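Local atomic coordinates of catechol 1,2-dioxygenase (Burkholderia ambifaria, PDB entry 5VXT), a protein that probably catalyses the intradiol, iron(III)-dependent cleavage of the catechol ring by dioxygen. Residues 145-149 and 288-292; 251-257 and 298-304. The contacts are given in a common frame with arbitrary orientation. Numbering follows the deposited sequence.

Interaction 1. Residues 145-149 and 288-292; sequences AGPLV and LGLKA
In the β-sandwich of this intradiol dioxygenase, the start of strand 147-155 is overlaid by the loop that joins strand 280-282 to strand 295-303. P147, L148 and V149 are extended (phi/psi -73/144, -135/130 and -110/123), and A145 and G146 lead into them, also extended. The covering segment 288-292 has no regular structure; G289 turns it with a positive phi (77/7), which glycine tolerates best, L290 is extended (-76/154), K291 lies at -80/0 and A292 is extended again. P147 and L290 are the closest CA pair, 6.4 Å apart.

The apolar part of the contact begins at P147. The CA-to-CB bonds of P147 and V149 point toward the loop and that of L148 away, as expected along a strand. P147 CB lies 4.2 Å from L290 CB, and P147 CG 4.3 Å from A292 CB, the small alanine leaving room for the rigid ring. V149 CG2 (chi1 t) is 3.8 Å from L290 CD1 (L290 mt) and 4.4 Å from L288 CD2. L290 also rests on Y295 of the neighbouring strand.

The polar part belongs to K291, which begins sideways with chi1 p, then runs fully extended (t, t, t), its aliphatic part passing P147 (K291 CE to P147 CD 4.2 Å). Its ammonium ends in a hydrogen bond, K291 NZ to A145 O, 2.7 Å.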
# COMPACT_ATOMS: atom_id res chain seq x y z
N ALA B 145 31.53 13.75 13.14
CA ALA B 145 31.11 13.01 14.33
C ALA B 145 32.33 12.67 15.17
O ALA B 145 33.34 12.19 14.64
CB ALA B 145 30.36 11.73 13.96
N GLY B 146 32.24 12.93 16.47
CA GLY B 146 33.29 12.55 17.39
C GLY B 146 33.18 11.10 17.80
O GLY B 146 32.17 10.43 17.55
N PRO B 147 34.24 10.59 18.43
CA PRO B 147 34.24 9.17 18.81
C PRO B 147 33.32 8.90 19.98
O PRO B 147 33.19 9.71 20.91
CB PRO B 147 35.71 8.91 19.17
CG PRO B 147 36.23 10.25 19.59
CD PRO B 147 35.51 11.27 18.74
N LEU B 148 32.69 7.72 19.95
CA LEU B 148 31.73 7.30 20.96
C LEU B 148 32.02 5.85 21.35
O LEU B 148 32.15 4.99 20.47
CB LEU B 148 30.29 7.42 20.44
CG LEU B 148 29.19 6.82 21.32
CD1 LEU B 148 28.93 7.67 22.55
CD2 LEU B 148 27.91 6.65 20.51
N VAL B 149 32.13 5.59 22.65
CA VAL B 149 32.30 4.23 23.17
C VAL B 149 31.02 3.82 23.88
O VAL B 149 30.57 4.50 24.81
CB VAL B 149 33.51 4.12 24.11
CG1 VAL B 149 33.51 2.75 24.76
CG2 VAL B 149 34.78 4.34 23.34
N LEU B 288 42.69 3.45 22.80
CA LEU B 288 41.62 2.55 22.38
C LEU B 288 41.45 2.53 20.87
O LEU B 288 40.44 2.01 20.38
CB LEU B 288 40.30 2.95 23.04
CG LEU B 288 40.08 2.62 24.52
CD1 LEU B 288 40.80 3.60 25.40
CD2 LEU B 288 38.59 2.61 24.84
N GLY B 289 42.40 3.08 20.11
CA GLY B 289 42.26 3.17 18.68
C GLY B 289 41.33 4.26 18.20
O GLY B 289 41.04 4.33 16.99
N LEU B 290 40.84 5.11 19.10
CA LEU B 290 39.95 6.20 18.74
C LEU B 290 40.72 7.33 18.07
O LEU B 290 41.92 7.52 18.29
CB LEU B 290 39.22 6.72 19.98
CG LEU B 290 38.48 5.66 20.80
CD1 LEU B 290 37.70 6.30 21.94
CD2 LEU B 290 37.57 4.84 19.90
N LYS B 291 40.01 8.10 17.25
CA LYS B 291 40.63 9.13 16.42
C LYS B 291 40.94 10.42 17.18
O LYS B 291 41.47 11.36 16.58
CB LYS B 291 39.73 9.45 15.22
CG LYS B 291 38.39 10.08 15.56
CD LYS B 291 37.67 10.53 14.30
CE LYS B 291 36.34 11.20 14.61
NZ LYS B 291 35.62 11.58 13.37
N ALA B 292 40.63 10.49 18.47
CA ALA B 292 40.85 11.70 19.25
C ALA B 292 40.91 11.33 20.73
O ALA B 292 40.35 10.31 21.15
CB ALA B 292 39.74 12.73 19.00

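Interaction 2. Residues 251-257 and 298-304; sequences LTTQFNI and IEFNFVL
Strand 251-256, outermost in one sandwich sheet, faces the broken strand 295-303 of the other, and the two segments run roughly antiparallel, 162° apart end to end. L251 lies opposite L304 (CA atoms 6.9 Å apart), F255 opposite F300 (8.8 Å) and I257 opposite I298 (9.1 Å). The backbone is extended throughout, and L251, T253 and F255 point their CA-to-CB bonds toward the other sheet, as do F302, F300 and I298 from theirs.

F255 takes chi1 p (63°) and F300 t (-166°). Their rings meet obliquely, planes at 56° and centroids 5.2 Å apart, with F255 CD2 3.8 Å from F300 CG, over one face of that ring. I298 (mt) puts CG2 over a face of F255 and CD1 3.6 Å from F255 CE1; I257 (mm) starts away but bends back, its CD1 4.0 Å from I298 CD1. F302 (chi1 m) takes T253 CG2 at its ring edge, 4.0 Å from CE1, while T253 OG1 (chi1 t) is hydrogen-bonded to P116 O. L251 (tp) sets CD2 3.9 Å from F302 CD1 and 4.1 Å from CD2 of L304 (mt).

Flat rings and branched aliphatics suit this gap between sheets, an apolar contact with no hydrogen bond across it.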
# COMPACT_ATOMS: atom_id res chain seq x y z
N LEU B 251 16.06 -9.80 22.20
CA LEU B 251 15.76 -8.43 22.60
C LEU B 251 15.97 -7.49 21.42
O LEU B 251 17.05 -7.48 20.81
CB LEU B 251 16.64 -8.00 23.78
CG LEU B 251 16.48 -6.52 24.19
CD1 LEU B 251 15.07 -6.17 24.66
CD2 LEU B 251 17.53 -6.20 25.29
N THR B 252 14.94 -6.73 21.09
CA THR B 252 15.03 -5.64 20.14
C THR B 252 14.83 -4.35 20.92
O THR B 252 13.82 -4.20 21.60
CB THR B 252 13.97 -5.74 19.04
OG1 THR B 252 14.09 -7.00 18.36
CG2 THR B 252 14.12 -4.58 18.06
N THR B 253 15.80 -3.44 20.84
CA THR B 253 15.70 -2.23 21.64
C THR B 253 16.58 -1.16 21.02
O THR B 253 17.14 -1.34 19.93
CB THR B 253 16.09 -2.51 23.10
OG1 THR B 253 15.75 -1.37 23.89
CG2 THR B 253 17.57 -2.78 23.20
N GLN B 254 16.69 -0.03 21.72
CA GLN B 254 17.43 1.15 21.28
C GLN B 254 17.78 1.96 22.51
O GLN B 254 17.24 1.73 23.59
CB GLN B 254 16.61 2.04 20.33
CG GLN B 254 16.07 1.45 19.04
CD GLN B 254 15.28 2.49 18.26
OE1 GLN B 254 15.60 3.68 18.32
NE2 GLN B 254 14.25 2.06 17.54
N PHE B 255 18.66 2.94 22.34
CA PHE B 255 18.69 4.04 23.28
C PHE B 255 18.86 5.33 22.51
O PHE B 255 19.37 5.34 21.38
CB PHE B 255 19.74 3.88 24.42
CG PHE B 255 21.18 3.83 23.98
CD1 PHE B 255 21.78 4.92 23.38
CD2 PHE B 255 21.95 2.72 24.27
CE1 PHE B 255 23.11 4.88 23.01
CE2 PHE B 255 23.28 2.67 23.92
CZ PHE B 255 23.86 3.75 23.29
N ASN B 256 18.37 6.41 23.10
CA ASN B 256 18.47 7.75 22.54
C ASN B 256 19.68 8.45 23.13
O ASN B 256 20.05 8.22 24.29
CB ASN B 256 17.21 8.56 22.83
CG ASN B 256 16.07 8.27 21.84
OD1 ASN B 256 16.30 7.92 20.69
ND2 ASN B 256 14.84 8.46 22.30
N ILE B 257 20.30 9.32 22.33
CA ILE B 257 21.39 10.15 22.84
C ILE B 257 20.84 11.19 23.79
O ILE B 257 19.91 11.94 23.45
CB ILE B 257 22.16 10.81 21.68
CG1 ILE B 257 22.76 9.76 20.75
CG2 ILE B 257 23.23 11.78 22.23
CD1 ILE B 257 23.65 8.76 21.48
N ILE B 298 29.11 5.86 26.81
CA ILE B 298 27.80 5.48 27.30
C ILE B 298 27.88 4.09 27.88
O ILE B 298 28.20 3.13 27.16
CB ILE B 298 26.73 5.53 26.19
CG1 ILE B 298 26.63 6.92 25.59
CG2 ILE B 298 25.40 5.10 26.77
CD1 ILE B 298 25.50 7.07 24.60
N GLU B 299 27.57 3.96 29.17
CA GLU B 299 27.45 2.66 29.80
C GLU B 299 25.99 2.22 29.71
O GLU B 299 25.09 2.93 30.16
CB GLU B 299 27.92 2.68 31.26
CG GLU B 299 27.68 1.35 31.98
CD GLU B 299 28.38 1.25 33.32
OE1 GLU B 299 29.32 2.03 33.58
OE2 GLU B 299 27.99 0.37 34.12
N PHE B 300 25.76 1.07 29.10
CA PHE B 300 24.40 0.58 28.95
C PHE B 300 24.41 -0.94 29.03
O PHE B 300 25.05 -1.60 28.21
CB PHE B 300 23.78 1.04 27.63
CG PHE B 300 22.31 0.85 27.57
CD1 PHE B 300 21.45 1.74 28.19
CD2 PHE B 300 21.77 -0.24 26.91
CE1 PHE B 300 20.08 1.57 28.13
CE2 PHE B 300 20.40 -0.42 26.86
CZ PHE B 300 19.56 0.48 27.48
N ASN B 301 23.70 -1.47 30.00
CA ASN B 301 23.60 -2.90 30.20
C ASN B 301 22.31 -3.42 29.60
O ASN B 301 21.31 -2.69 29.52
CB ASN B 301 23.66 -3.24 31.69
CG ASN B 301 24.94 -2.76 32.33
OD1 ASN B 301 26.02 -2.86 31.73
ND2 ASN B 301 24.84 -2.22 33.53
N PHE B 302 22.33 -4.67 29.16
CA PHE B 302 21.15 -5.33 28.63
C PHE B 302 20.72 -6.40 29.62
O PHE B 302 21.50 -7.31 29.92
CB PHE B 302 21.41 -5.94 27.26
CG PHE B 302 21.83 -4.94 26.22
CD1 PHE B 302 20.87 -4.20 25.53
CD2 PHE B 302 23.16 -4.76 25.90
CE1 PHE B 302 21.25 -3.29 24.56
CE2 PHE B 302 23.54 -3.85 24.93
CZ PHE B 302 22.59 -3.12 24.26
N VAL B 303 19.51 -6.28 30.15
CA VAL B 303 18.93 -7.29 31.03
C VAL B 303 17.91 -8.05 30.21
O VAL B 303 16.90 -7.49 29.78
CB VAL B 303 18.30 -6.68 32.29
CG1 VAL B 303 17.65 -7.77 33.13
CG2 VAL B 303 19.35 -5.93 33.12
N LEU B 304 18.17 -9.33 29.98
CA LEU B 304 17.37 -10.18 29.11
C LEU B 304 16.30 -10.92 29.91
O LEU B 304 16.41 -11.08 31.13
CB LEU B 304 18.27 -11.20 28.39
CG LEU B 304 19.55 -10.72 27.71
CD1 LEU B 304 20.16 -11.88 26.93
CD2 LEU B 304 19.28 -9.54 26.77

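The two contacts share one sheet of the dioxygenase sandwich, where strands 147-155 and 295-303 are neighbours, and their centres lie 20 Å apart. Interaction 1 closes a loop over one end of that sheet, toward the periphery of the chain, whereas interaction 2 packs it against the other sheet, nearer the centre. Their segments alternate along the chain: 145-149, 251-257, 288-292, 298-304. They meet directly, V149 O lying 2.8 Å from I298 N in a probable hydrogen bond, and L148 CD1 packing 3.9 Å from I298 CG1. In the opposing sheet, strand 251-256 neighbours strand 238-244, which carries the iron ligands H238 and H240, and the I257 side chain is about 11 Å from the iron.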